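Local structure of flavin-containing monooxygenase (Allium sativum, 6WPU) at residues 401-406 with 412-417; 320-325 with 375-380; 185-190 with 311-316; 105-108 with 113-116; 328-333 with 356-361. The protein probably catalyses the FAD-dependent S-oxygenation of S-allyl-L-cysteine in garlic, giving the corresponding sulfoxide. All coordinates share one frame; numbering follows the deposited sequence.

Contact 1 (401-406 with 412-417)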
# COMPACT_ATOMS: atom_id res chain seq x y z
N TYR A 401 16.46 -5.54 -0.63
CA TYR A 401 16.32 -4.09 -0.61
C TYR A 401 16.35 -3.56 0.82
O TYR A 401 17.10 -2.62 1.14
CB TYR A 401 15.03 -3.68 -1.32
CG TYR A 401 14.70 -2.21 -1.22
CD1 TYR A 401 13.76 -1.75 -0.31
CD2 TYR A 401 15.33 -1.28 -2.03
CE1 TYR A 401 13.44 -0.41 -0.21
CE2 TYR A 401 15.03 0.08 -1.94
CZ TYR A 401 14.08 0.51 -1.02
OH TYR A 401 13.77 1.86 -0.92
N ASP A 402 15.52 -4.14 1.70
CA ASP A 402 15.56 -3.79 3.12
C ASP A 402 16.98 -3.90 3.67
O ASP A 402 17.45 -3.00 4.37
CB ASP A 402 14.63 -4.70 3.92
CG ASP A 402 13.16 -4.39 3.71
OD1 ASP A 402 12.81 -3.35 3.10
OD2 ASP A 402 12.34 -5.21 4.16
N ASP A 403 17.66 -5.02 3.39
CA ASP A 403 19.00 -5.21 3.93
C ASP A 403 19.97 -4.16 3.40
O ASP A 403 20.86 -3.70 4.13
CB ASP A 403 19.52 -6.61 3.62
CG ASP A 403 18.91 -7.67 4.52
OD1 ASP A 403 18.28 -7.30 5.53
OD2 ASP A 403 19.05 -8.88 4.21
N TRP A 404 19.83 -3.77 2.12
CA TRP A 404 20.65 -2.68 1.61
C TRP A 404 20.43 -1.40 2.42
O TRP A 404 21.39 -0.71 2.78
CB TRP A 404 20.36 -2.43 0.12
CG TRP A 404 21.27 -1.40 -0.47
CD1 TRP A 404 22.48 -1.63 -1.06
CD2 TRP A 404 21.07 0.02 -0.49
NE1 TRP A 404 23.04 -0.44 -1.46
CE2 TRP A 404 22.20 0.59 -1.12
CE3 TRP A 404 20.05 0.86 -0.04
CZ2 TRP A 404 22.34 1.96 -1.32
CZ3 TRP A 404 20.19 2.24 -0.23
CH2 TRP A 404 21.32 2.77 -0.87
N LEU A 405 19.18 -1.09 2.73
CA LEU A 405 18.90 0.06 3.57
C LEU A 405 19.49 -0.12 4.95
O LEU A 405 20.13 0.79 5.50
CB LEU A 405 17.39 0.30 3.65
CG LEU A 405 16.67 0.79 2.38
CD1 LEU A 405 15.15 0.72 2.54
CD2 LEU A 405 17.10 2.19 2.05
N ALA A 406 19.32 -1.31 5.55
CA ALA A 406 19.88 -1.56 6.87
C ALA A 406 21.39 -1.39 6.88
O ALA A 406 21.96 -0.81 7.82
CB ALA A 406 19.50 -2.97 7.34
N SER A 412 20.57 -3.71 11.94
CA SER A 412 20.53 -5.15 11.75
C SER A 412 19.77 -5.49 10.48
O SER A 412 18.89 -4.75 10.04
CB SER A 412 19.87 -5.83 12.94
OG SER A 412 20.69 -5.71 14.09
N CYS A 413 20.12 -6.63 9.88
CA CYS A 413 19.45 -7.16 8.70
C CYS A 413 18.15 -7.86 9.08
O CYS A 413 17.90 -8.17 10.24
CB CYS A 413 20.38 -8.12 7.95
SG CYS A 413 21.83 -7.32 7.11
N ILE A 414 17.30 -8.10 8.07
CA ILE A 414 16.03 -8.77 8.31
C ILE A 414 16.29 -10.17 8.85
O ILE A 414 17.20 -10.88 8.39
CB ILE A 414 15.19 -8.80 7.02
CG1 ILE A 414 14.78 -7.39 6.61
CG2 ILE A 414 13.95 -9.69 7.18
CD1 ILE A 414 13.97 -6.64 7.67
N GLU A 415 15.51 -10.56 9.86
CA GLU A 415 15.68 -11.87 10.49
C GLU A 415 15.39 -12.98 9.49
O GLU A 415 14.57 -12.84 8.57
CB GLU A 415 14.75 -12.00 11.70
CG GLU A 415 14.72 -10.83 12.68
CD GLU A 415 13.63 -9.82 12.34
OE1 GLU A 415 13.39 -9.58 11.14
OE2 GLU A 415 13.00 -9.27 13.27
N GLU A 416 16.08 -14.11 9.67
CA GLU A 416 15.88 -15.24 8.76
C GLU A 416 14.48 -15.81 8.88
O GLU A 416 13.87 -16.17 7.86
CB GLU A 416 16.92 -16.34 9.03
CG GLU A 416 18.22 -16.14 8.28
CD GLU A 416 19.19 -15.29 9.05
OE1 GLU A 416 18.90 -14.99 10.23
OE2 GLU A 416 20.25 -14.92 8.48
N TRP A 417 13.95 -15.91 10.10
CA TRP A 417 12.59 -16.40 10.27
C TRP A 417 11.59 -15.53 9.51
O TRP A 417 10.56 -16.03 9.05
CB TRP A 417 12.23 -16.49 11.76
CG TRP A 417 12.16 -15.16 12.48
CD1 TRP A 417 13.10 -14.65 13.33
CD2 TRP A 417 11.10 -14.18 12.41
NE1 TRP A 417 12.70 -13.42 13.79
CE2 TRP A 417 11.48 -13.10 13.24
CE3 TRP A 417 9.87 -14.12 11.73
CZ2 TRP A 417 10.68 -11.97 13.41
CZ3 TRP A 417 9.08 -12.98 11.89
CH2 TRP A 417 9.48 -11.93 12.72
O HOH W 1 18.25 -10.66 6.08
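Asp-403 reaches across from its helix to Ile-414 and shows how one carboxylate can tie a helix to the chain that follows it. Its OD1 accepts the backbone N-H of Ile-414 at 2.8 Å from N, along a nearly straight line (170°), through the syn lone pair of the carboxylate. The same oxygen lies 3.3 Å from CB of Cys-413, which packs against the carboxylate just before the chain reaches Ile-414. With CG beside the backbone N and anti to the carbonyl carbon (chi1 -77°), the carboxylate bends off the helix flank toward 412-417. The other oxygen, OD2, receives a hydrogen bond from a water at 2.7 Å; that water also donates to the carbonyl O of Ile-414, so the N-H of Ile-414 directly, and its carbonyl through the water, are both tied to Asp-403. A salt bridge from Arg-419 to OD2 fixes the carboxylate further. An asparagine in its place would probably leave Arg-419 without its charged mate and weaken the grip on the Ile-414 backbone. Beside this polar link, the Ile-414 side chain slants across that of Asp-402, its CG1 3.8 Å from CB of Asp-402. One helical turn on from Asp-402, CB of Ala-406 sits 3.3 Å from the carbonyl O of Ser-412. The contact thus spans the turn between helix 398-409 and helix 416-431, whose N-cap is Glu-415. Behind it, Asp-402 and Leu-405 rest on helix 343-358, while Ile-414 reaches Leu-101 in a loop.

Contact 2 (320-325 with 375-380)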
# COMPACT_ATOMS: atom_id res chain seq x y z
N TYR A 320 15.86 7.58 -6.80
CA TYR A 320 17.00 6.76 -6.43
C TYR A 320 16.58 5.84 -5.30
O TYR A 320 16.06 6.31 -4.27
CB TYR A 320 18.17 7.66 -6.02
CG TYR A 320 19.36 6.92 -5.49
CD1 TYR A 320 20.04 5.97 -6.27
CD2 TYR A 320 19.80 7.15 -4.19
CE1 TYR A 320 21.14 5.29 -5.77
CE2 TYR A 320 20.89 6.47 -3.67
CZ TYR A 320 21.56 5.55 -4.47
OH TYR A 320 22.65 4.89 -3.93
N LYS A 321 16.75 4.52 -5.51
CA LYS A 321 16.33 3.50 -4.54
C LYS A 321 14.85 3.65 -4.16
O LYS A 321 14.45 3.32 -3.04
CB LYS A 321 17.21 3.54 -3.28
CG LYS A 321 18.71 3.40 -3.55
CD LYS A 321 18.99 2.14 -4.38
CE LYS A 321 20.48 1.86 -4.47
NZ LYS A 321 20.78 0.79 -5.45
N HIS A 322 14.04 4.15 -5.10
CA HIS A 322 12.59 4.34 -4.93
C HIS A 322 12.26 5.42 -3.90
O HIS A 322 11.11 5.50 -3.44
CB HIS A 322 11.86 3.04 -4.54
CG HIS A 322 12.22 1.85 -5.39
ND1 HIS A 322 11.65 1.61 -6.62
CD2 HIS A 322 13.05 0.81 -5.15
CE1 HIS A 322 12.14 0.49 -7.13
NE2 HIS A 322 12.99 -0.02 -6.25
N VAL A 323 13.22 6.28 -3.54
CA VAL A 323 13.05 7.19 -2.42
C VAL A 323 13.36 8.64 -2.80
O VAL A 323 12.55 9.53 -2.54
CB VAL A 323 13.93 6.74 -1.23
CG1 VAL A 323 14.04 7.85 -0.17
CG2 VAL A 323 13.35 5.48 -0.61
N PHE A 324 14.54 8.88 -3.40
CA PHE A 324 15.12 10.21 -3.57
C PHE A 324 15.09 10.67 -5.02
O PHE A 324 15.75 10.06 -5.86
CB PHE A 324 16.57 10.22 -3.08
CG PHE A 324 16.74 10.24 -1.60
CD1 PHE A 324 16.37 11.35 -0.85
CD2 PHE A 324 17.34 9.17 -0.95
CE1 PHE A 324 16.56 11.39 0.53
CE2 PHE A 324 17.54 9.20 0.44
CZ PHE A 324 17.15 10.32 1.18
N PRO A 325 14.40 11.75 -5.35
CA PRO A 325 14.60 12.38 -6.67
C PRO A 325 16.02 12.92 -6.78
O PRO A 325 16.41 13.78 -5.99
CB PRO A 325 13.57 13.53 -6.68
CG PRO A 325 12.60 13.22 -5.56
CD PRO A 325 13.40 12.45 -4.53
N GLU A 375 18.87 5.23 -14.18
CA GLU A 375 18.89 4.89 -15.60
C GLU A 375 19.35 3.45 -15.81
O GLU A 375 18.81 2.75 -16.68
CB GLU A 375 19.79 5.86 -16.36
CG GLU A 375 19.09 7.20 -16.65
CD GLU A 375 20.06 8.34 -16.97
OE1 GLU A 375 21.29 8.15 -16.91
OE2 GLU A 375 19.56 9.45 -17.28
N ALA A 376 20.33 3.00 -15.03
CA ALA A 376 20.76 1.61 -15.11
C ALA A 376 19.61 0.67 -14.74
O ALA A 376 19.42 -0.37 -15.39
CB ALA A 376 21.95 1.37 -14.19
N TYR A 377 18.85 1.02 -13.71
CA TYR A 377 17.72 0.20 -13.32
C TYR A 377 16.68 0.14 -14.43
O TYR A 377 16.18 -0.94 -14.76
CB TYR A 377 17.12 0.72 -12.01
CG TYR A 377 15.94 -0.08 -11.51
CD1 TYR A 377 16.09 -1.37 -11.05
CD2 TYR A 377 14.68 0.47 -11.51
CE1 TYR A 377 15.00 -2.11 -10.60
CE2 TYR A 377 13.58 -0.25 -11.06
CZ TYR A 377 13.75 -1.54 -10.60
OH TYR A 377 12.63 -2.23 -10.15
N TYR A 378 16.35 1.29 -15.03
CA TYR A 378 15.36 1.32 -16.11
C TYR A 378 15.80 0.46 -17.29
O TYR A 378 14.96 -0.16 -17.96
CB TYR A 378 15.13 2.75 -16.58
CG TYR A 378 14.37 3.65 -15.62
CD1 TYR A 378 13.75 3.14 -14.49
CD2 TYR A 378 14.26 5.01 -15.88
CE1 TYR A 378 13.03 3.98 -13.62
CE2 TYR A 378 13.56 5.85 -15.02
CZ TYR A 378 12.95 5.33 -13.90
OH TYR A 378 12.26 6.18 -13.07
N LYS A 379 17.10 0.42 -17.56
CA LYS A 379 17.61 -0.34 -18.69
C LYS A 379 17.64 -1.83 -18.38
O LYS A 379 17.42 -2.64 -19.29
CB LYS A 379 18.99 0.17 -19.09
CG LYS A 379 18.94 1.24 -20.17
CD LYS A 379 20.29 1.94 -20.31
CE LYS A 379 20.20 3.18 -21.19
NZ LYS A 379 20.79 4.38 -20.52
N GLN A 380 17.92 -2.21 -17.13
CA GLN A 380 17.75 -3.61 -16.72
C GLN A 380 16.31 -4.07 -16.93
O GLN A 380 16.07 -5.14 -17.49
CB GLN A 380 18.14 -3.79 -15.26
CG GLN A 380 19.61 -3.83 -14.97
CD GLN A 380 19.85 -3.74 -13.48
OE1 GLN A 380 20.35 -2.74 -12.98
NE2 GLN A 380 19.47 -4.79 -12.75
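An offset edge-to-face aromatic pair, His-322 against Tyr-377, joins the loop between strands 315-317 and 332-334 to helix 367-383. The imidazole turns its edge toward the phenol face, with centroids 5.8 Å apart and planes at 84°, so the two rings stand almost perpendicular. The offset carries the imidazole toward the hydroxyl end of the tyrosine: CE1 of His-322 and OH of Tyr-377 are the nearest atoms, 4.1 Å apart, and the hydroxyl lies at the imidazole edge, near its plane. Tyr-377 projects from the helix with CG anti to the backbone N (chi1 -180°), which carries the ring out toward the loop. No hydrogen bond links the two side chains; ND1 of His-322 and OH of Tyr-377 are each bonded to a neighbouring loop. The tyrosine hydroxyl donates to the carbonyl O of Thr-391, and ND1 of His-322 shares a hydrogen bond with ND1 of His-392, so successive residues hold the two rings. The loop that offers the histidine doubles back tightly around a classic beta bulge, in which Val-323 and Phe-324 both face Tyr-320. The carbonyl O of Tyr-320 accepts from N of Val-323 at 2.9 Å and from N of Phe-324 at 3.1 Å, while its own N bonds to O of Phe-324. Lys-321 and His-322 make the turn with positive phi. Lys-321 folds its CG over the centre of the Tyr-320 ring, 3.6 Å above the plane, and Tyr-320 itself reaches Met-370 and Asp-373 of helix 367-383.

Contact 3 (185-190 with 311-316)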
# COMPACT_ATOMS: atom_id res chain seq x y z
N GLU A 185 -6.30 6.20 -5.23
CA GLU A 185 -6.70 6.57 -6.58
C GLU A 185 -6.72 5.32 -7.46
O GLU A 185 -5.66 4.71 -7.67
CB GLU A 185 -5.76 7.61 -7.15
CG GLU A 185 -6.16 8.15 -8.52
CD GLU A 185 -7.38 9.07 -8.49
OE1 GLU A 185 -7.85 9.42 -7.38
OE2 GLU A 185 -7.88 9.45 -9.57
N PRO A 186 -7.87 4.91 -7.99
CA PRO A 186 -7.98 3.61 -8.67
C PRO A 186 -7.40 3.58 -10.07
O PRO A 186 -7.35 4.59 -10.78
CB PRO A 186 -9.50 3.39 -8.74
CG PRO A 186 -10.03 4.75 -8.90
CD PRO A 186 -9.17 5.60 -7.94
N ARG A 187 -6.98 2.39 -10.48
CA ARG A 187 -6.79 2.09 -11.88
C ARG A 187 -7.76 0.98 -12.28
O ARG A 187 -8.28 0.26 -11.42
CB ARG A 187 -5.34 1.71 -12.20
CG ARG A 187 -4.95 0.30 -11.91
CD ARG A 187 -3.45 0.06 -12.15
NE ARG A 187 -2.98 0.44 -13.49
CZ ARG A 187 -2.83 -0.40 -14.51
NH1 ARG A 187 -3.15 -1.68 -14.38
NH2 ARG A 187 -2.36 0.04 -15.69
N PHE A 188 -7.98 0.84 -13.58
CA PHE A 188 -9.13 0.09 -14.08
C PHE A 188 -8.73 -0.93 -15.13
O PHE A 188 -7.68 -0.84 -15.75
CB PHE A 188 -10.16 1.03 -14.67
CG PHE A 188 -10.68 2.00 -13.69
CD1 PHE A 188 -11.74 1.65 -12.86
CD2 PHE A 188 -10.09 3.24 -13.55
CE1 PHE A 188 -12.20 2.54 -11.93
CE2 PHE A 188 -10.56 4.14 -12.62
CZ PHE A 188 -11.61 3.78 -11.81
N ALA A 189 -9.62 -1.90 -15.33
CA ALA A 189 -9.48 -2.87 -16.40
C ALA A 189 -10.10 -2.31 -17.68
O ALA A 189 -10.97 -1.44 -17.64
CB ALA A 189 -10.15 -4.19 -16.02
N GLU A 190 -9.62 -2.80 -18.82
CA GLU A 190 -10.20 -2.48 -20.11
C GLU A 190 -11.11 -3.64 -20.49
O GLU A 190 -10.62 -4.73 -20.79
CB GLU A 190 -9.12 -2.25 -21.17
CG GLU A 190 -8.49 -0.87 -21.09
CD GLU A 190 -9.45 0.23 -21.50
OE1 GLU A 190 -10.05 0.10 -22.60
OE2 GLU A 190 -9.63 1.20 -20.73
N VAL A 311 4.79 11.03 -12.68
CA VAL A 311 4.15 9.72 -12.55
C VAL A 311 3.71 9.31 -13.94
O VAL A 311 2.93 10.03 -14.57
CB VAL A 311 2.96 9.75 -11.57
CG1 VAL A 311 2.23 8.41 -11.56
CG2 VAL A 311 3.43 10.11 -10.18
N ASP A 312 4.22 8.18 -14.43
CA ASP A 312 3.93 7.73 -15.79
C ASP A 312 3.70 6.23 -15.75
O ASP A 312 4.66 5.46 -15.62
CB ASP A 312 5.08 8.08 -16.74
CG ASP A 312 4.87 7.53 -18.15
OD1 ASP A 312 3.70 7.36 -18.58
OD2 ASP A 312 5.89 7.25 -18.83
N ASP A 313 2.43 5.81 -15.87
CA ASP A 313 2.05 4.40 -15.86
C ASP A 313 2.65 3.70 -14.64
O ASP A 313 3.33 2.68 -14.75
CB ASP A 313 2.45 3.70 -17.16
CG ASP A 313 1.77 2.33 -17.33
OD1 ASP A 313 0.81 2.04 -16.58
OD2 ASP A 313 2.21 1.55 -18.21
N ASN A 314 2.45 4.31 -13.48
CA ASN A 314 2.92 3.85 -12.18
C ASN A 314 4.44 3.74 -12.09
O ASN A 314 4.96 2.98 -11.27
CB ASN A 314 2.25 2.54 -11.77
CG ASN A 314 0.98 2.80 -10.99
OD1 ASN A 314 0.62 3.96 -10.76
ND2 ASN A 314 0.27 1.75 -10.61
N ARG A 315 5.17 4.51 -12.90
CA ARG A 315 6.59 4.77 -12.66
C ARG A 315 6.71 6.18 -12.08
O ARG A 315 6.39 7.17 -12.76
CB ARG A 315 7.42 4.62 -13.92
CG ARG A 315 8.83 5.18 -13.77
CD ARG A 315 9.64 4.93 -15.03
NE ARG A 315 9.96 3.51 -15.19
CZ ARG A 315 10.65 3.03 -16.22
NH1 ARG A 315 11.08 3.84 -17.17
NH2 ARG A 315 10.93 1.74 -16.27
N VAL A 316 7.12 6.28 -10.83
CA VAL A 316 7.32 7.56 -10.16
C VAL A 316 8.79 7.93 -10.25
O VAL A 316 9.67 7.12 -9.95
CB VAL A 316 6.89 7.50 -8.69
CG1 VAL A 316 7.13 8.85 -8.03
CG2 VAL A 316 5.44 7.09 -8.56
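Arg-187 extends from the loop just after the short strand 185-186 toward the hairpin tip formed by Asp-313 and Asn-314, and its side chain can be read as a single path. CB already points at the hairpin. CG is placed between the backbone N and the carbonyl carbon (chi1 81°), the most hemmed-in of the three staggered positions, and from there CD comes within 4.4 Å of ND2 of Asn-314. This is a loose van der Waals approach to an amide already bonded to its own partners, ND2 donating to the carbonyl O of Tyr-296 and OD1 accepting from N of Tyr-298. At chi3 (-54°) the chain bends and turns the guanidinium toward the acid. The tip of the hairpin is a type I' beta turn from Asp-312 to Arg-315, closed in both directions by backbone bonds of 2.9 Å from each residue's N to the other's O; it joins strands 310-312 and 315-317. From this turn Asp-313 sends out its carboxylate, and NH2 of Arg-187 ends 3.9 Å from OD1 of Asp-313, a long salt bridge. The two charged groups meet obliquely, their planes 30° apart. Lower down, the arginine side chain also touches Val-297, while its backbone bonds to Gly-295.

Contact 4 (105-108 with 113-116)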
# COMPACT_ATOMS: atom_id res chain seq x y z
N PHE A 105 4.60 -7.06 16.49
CA PHE A 105 3.14 -7.04 16.37
C PHE A 105 2.56 -8.27 17.08
O PHE A 105 1.89 -9.12 16.49
CB PHE A 105 2.74 -6.97 14.90
CG PHE A 105 1.24 -6.84 14.64
CD1 PHE A 105 0.35 -6.52 15.66
CD2 PHE A 105 0.74 -7.02 13.36
CE1 PHE A 105 -1.01 -6.41 15.41
CE2 PHE A 105 -0.63 -6.90 13.10
CZ PHE A 105 -1.50 -6.60 14.12
N VAL A 106 2.84 -8.35 18.38
CA VAL A 106 2.37 -9.48 19.19
C VAL A 106 0.97 -9.17 19.72
O VAL A 106 0.45 -8.07 19.54
CB VAL A 106 3.34 -9.80 20.35
CG1 VAL A 106 4.63 -10.39 19.80
CG2 VAL A 106 3.63 -8.57 21.20
N GLU A 107 0.35 -10.17 20.34
CA GLU A 107 -0.95 -10.01 20.97
C GLU A 107 -0.87 -8.98 22.09
O GLU A 107 0.19 -8.76 22.69
CB GLU A 107 -1.43 -11.36 21.51
CG GLU A 107 -1.70 -12.44 20.45
CD GLU A 107 -0.44 -13.04 19.80
OE1 GLU A 107 0.69 -12.59 20.10
OE2 GLU A 107 -0.59 -13.98 18.98
N LYS A 108 -2.00 -8.33 22.37
CA LYS A 108 -2.12 -7.51 23.57
C LYS A 108 -2.02 -8.40 24.81
O LYS A 108 -2.18 -9.62 24.75
CB LYS A 108 -3.46 -6.76 23.59
CG LYS A 108 -3.67 -5.81 22.42
CD LYS A 108 -4.62 -4.68 22.80
CE LYS A 108 -6.05 -4.96 22.39
NZ LYS A 108 -6.99 -4.01 23.04
N ASP A 113 -7.89 -8.93 19.05
CA ASP A 113 -7.93 -10.02 18.09
C ASP A 113 -6.59 -10.75 18.19
O ASP A 113 -5.58 -10.30 17.66
CB ASP A 113 -8.19 -9.48 16.69
CG ASP A 113 -8.42 -10.58 15.65
OD1 ASP A 113 -8.00 -11.73 15.89
OD2 ASP A 113 -9.01 -10.28 14.59
N ARG A 114 -6.59 -11.88 18.90
CA ARG A 114 -5.36 -12.63 19.17
C ARG A 114 -4.95 -13.55 18.03
O ARG A 114 -3.99 -14.32 18.20
CB ARG A 114 -5.52 -13.45 20.45
CG ARG A 114 -5.69 -12.63 21.71
CD ARG A 114 -5.52 -13.50 22.95
NE ARG A 114 -4.49 -12.97 23.84
CZ ARG A 114 -3.21 -13.33 23.80
NH1 ARG A 114 -2.79 -14.24 22.93
NH2 ARG A 114 -2.35 -12.79 24.65
N ARG A 115 -5.64 -13.50 16.89
CA ARG A 115 -5.34 -14.42 15.80
C ARG A 115 -4.02 -14.06 15.13
O ARG A 115 -3.63 -12.89 15.06
CB ARG A 115 -6.46 -14.42 14.77
CG ARG A 115 -7.71 -15.11 15.24
CD ARG A 115 -8.79 -15.04 14.17
NE ARG A 115 -9.19 -13.65 13.95
CZ ARG A 115 -10.12 -13.28 13.08
NH1 ARG A 115 -10.73 -14.19 12.33
NH2 ARG A 115 -10.42 -11.99 12.95
N ARG A 116 -3.35 -15.09 14.61
CA ARG A 116 -2.12 -14.88 13.86
C ARG A 116 -2.35 -13.98 12.65
O ARG A 116 -1.50 -13.15 12.31
CB ARG A 116 -1.52 -16.21 13.43
CG ARG A 116 -0.22 -16.05 12.68
CD ARG A 116 0.68 -17.20 12.92
NE ARG A 116 1.98 -16.98 12.30
CZ ARG A 116 2.56 -17.82 11.45
NH1 ARG A 116 1.95 -18.97 11.14
NH2 ARG A 116 3.75 -17.52 10.93
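The guanidinium of Arg-114 lies over the aliphatic part of Glu-107 instead of meeting its carboxylate head-on. CB of Glu-107 sits 3.3 Å from the guanidinium plane, toward its rim, and CG of Glu-107 comes equally close to NH1 of Arg-114. The glutamate turns sharply at chi2 (73°), which carries its carboxylate across the arginine and past the backbone O of Arg-114: the two flat groups are only 16° from parallel, but OE2 of Glu-107 remains 4.5 Å from NH1 of Arg-114, beyond salt-bridge range and well out of the guanidinium plane. No N-H points at it, and the attraction is one of charge alone. Shortening Glu-107 to an alanine is likely to leave the Arg-114 guanidinium without its support at NH1 and its nearby negative charge, free to swing. The neighbouring residues of 113-116 contain an Asx turn, where OD1 of Asp-113 accepts from N of Arg-115. Arg-115 then grips the same carboxylate side-on: its NE meets the syn lone pair of OD1, and its NH2 bonds to OD2 of Asp-113 at 2.8 Å, both oxygens lying in the guanidinium plane. OD1 is therefore held by two donors. Both segments belong to the loop between helices 95-98 and 120-133, and Arg-95 bridges them, NE donating to the carbonyl O of Phe-105 and NH1 to those of Asp-113 and Arg-115.

Contact 5 (328-333 with 356-361)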
# COMPACT_ATOMS: atom_id res chain seq x y z
N LEU A 328 16.68 16.64 -6.52
CA LEU A 328 16.13 17.31 -5.34
C LEU A 328 16.52 16.62 -4.04
O LEU A 328 15.95 16.94 -2.99
CB LEU A 328 14.61 17.39 -5.45
CG LEU A 328 14.02 18.11 -6.66
CD1 LEU A 328 12.52 17.88 -6.73
CD2 LEU A 328 14.34 19.59 -6.56
N ALA A 329 17.46 15.68 -4.08
CA ALA A 329 17.83 14.92 -2.90
C ALA A 329 18.88 15.68 -2.09
O ALA A 329 19.76 16.31 -2.68
CB ALA A 329 18.40 13.55 -3.29
N PRO A 330 18.83 15.62 -0.75
CA PRO A 330 17.87 14.85 0.05
C PRO A 330 16.66 15.64 0.57
O PRO A 330 15.92 15.12 1.40
CB PRO A 330 18.71 14.39 1.22
CG PRO A 330 19.63 15.60 1.48
CD PRO A 330 19.92 16.16 0.09
N SER A 331 16.47 16.87 0.10
CA SER A 331 15.41 17.71 0.65
C SER A 331 14.01 17.21 0.26
O SER A 331 13.02 17.61 0.88
CB SER A 331 15.63 19.17 0.23
OG SER A 331 15.31 19.38 -1.14
N LEU A 332 13.89 16.35 -0.74
CA LEU A 332 12.60 15.74 -1.03
C LEU A 332 12.80 14.23 -1.09
O LEU A 332 13.76 13.76 -1.71
CB LEU A 332 12.01 16.28 -2.34
CG LEU A 332 10.65 15.67 -2.73
CD1 LEU A 332 9.55 16.11 -1.75
CD2 LEU A 332 10.29 16.04 -4.15
N SER A 333 11.93 13.49 -0.42
CA SER A 333 12.00 12.04 -0.41
C SER A 333 10.60 11.44 -0.28
O SER A 333 9.64 12.13 0.12
CB SER A 333 12.90 11.54 0.71
OG SER A 333 12.37 11.92 1.97
N ALA A 356 19.19 9.58 8.55
CA ALA A 356 20.64 9.57 8.65
C ALA A 356 21.30 10.38 7.53
O ALA A 356 22.35 10.99 7.75
CB ALA A 356 21.15 8.13 8.65
N VAL A 357 20.70 10.39 6.34
CA VAL A 357 21.19 11.26 5.27
C VAL A 357 21.00 12.73 5.66
O VAL A 357 21.94 13.53 5.61
CB VAL A 357 20.48 10.92 3.95
CG1 VAL A 357 20.77 11.99 2.90
CG2 VAL A 357 20.91 9.55 3.44
N LEU A 358 19.77 13.10 6.06
CA LEU A 358 19.49 14.49 6.41
C LEU A 358 20.39 15.00 7.53
O LEU A 358 20.74 16.19 7.54
CB LEU A 358 18.02 14.65 6.81
CG LEU A 358 17.06 14.55 5.61
CD1 LEU A 358 15.62 14.59 6.06
CD2 LEU A 358 17.37 15.66 4.62
N SER A 359 20.76 14.14 8.47
CA SER A 359 21.61 14.52 9.58
C SER A 359 23.09 14.54 9.21
O SER A 359 23.91 14.93 10.05
CB SER A 359 21.42 13.58 10.77
OG SER A 359 22.14 12.37 10.56
N GLY A 360 23.44 14.14 7.99
CA GLY A 360 24.83 14.07 7.61
C GLY A 360 25.58 12.87 8.13
O GLY A 360 26.76 12.71 7.81
N ARG A 361 24.93 12.00 8.91
CA ARG A 361 25.62 10.83 9.44
C ARG A 361 26.06 9.89 8.32
O ARG A 361 27.11 9.24 8.41
CB ARG A 361 24.72 10.10 10.44
CG ARG A 361 25.26 8.75 10.86
CD ARG A 361 24.71 8.32 12.20
NE ARG A 361 23.29 7.99 12.15
CZ ARG A 361 22.79 6.85 11.64
NH1 ARG A 361 23.61 5.94 11.12
NH2 ARG A 361 21.48 6.63 11.66
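Pro-330, preceded by a cis peptide bond, lies closest in the backbone to Leu-358, with 6.6 Å between their CA atoms, where the chain turns toward strand 332-334 beside the end of helix 343-358. Here the proline ring lies obliquely against two helix side chains. CB of Pro-330 meets CG1 of Val-357 at 3.6 Å; this methyl is anti to the backbone N (chi1 169°), and that rotation sends it toward the ring. Leu-358 comes in with its CD2 methyl, 3.9 Å from both CB and CG of Pro-330 and 3.6 Å from the proline's carbonyl O. The ring thus has a valine methyl and a leucine methyl against the same edge; the side chains meet by apolar contact, and no hydrogen bond crosses between the segments. Just beyond, the helix stops in a Schellman motif: Gly-360 takes a positive phi of 78°, and its N bonds to O of Val-357 at 2.9 Å. Ser-359 adds an ST turn, its OG accepting from N of Arg-361, and both Ser-359 OG and Arg-361 NE are held by Glu-44. The Arg-361 guanidinium folds back so that one face covers CB of Ala-356. On the sheet side, Ser-331 and Ser-333 bond through their backbones to strand 175-178, which the Leu-332 and Leu-358 side chains touch. This is the beta-alpha layering of a Rossmann-like FAD-binding domain: strand 332-334 is the edge of a parallel five-stranded sheet in order 3-2-1-4-5, and the helix after it runs back, so its end meets the strand's beginning.

Along the chain, contact 4 closes first, then contact 3, and contact 5 falls between the two segments of contact 2 before contact 1 ends the series. Contacts 2 and 5, centres about 17 Å apart, touch through Phe-324 and Pro-325. Contact 2 also meets contact 1, where OH of Tyr-401 probably hydrogen-bonds to O of Lys-321 at 2.7 Å. Contacts 5, 2 and 1 thus join three successive helices, 343-358, 367-383 and 398-409, around edge strand 332-334 of the FAD-binding fold's parallel sheet; contact 3 ties hairpin 310-317 to this region through Tyr-378 on Arg-315. Contact 4 touches none, lying about 37 Å from contact 2 between centres, across the chain's centre, and nearest contact 1, about 7 Å between nearest atoms.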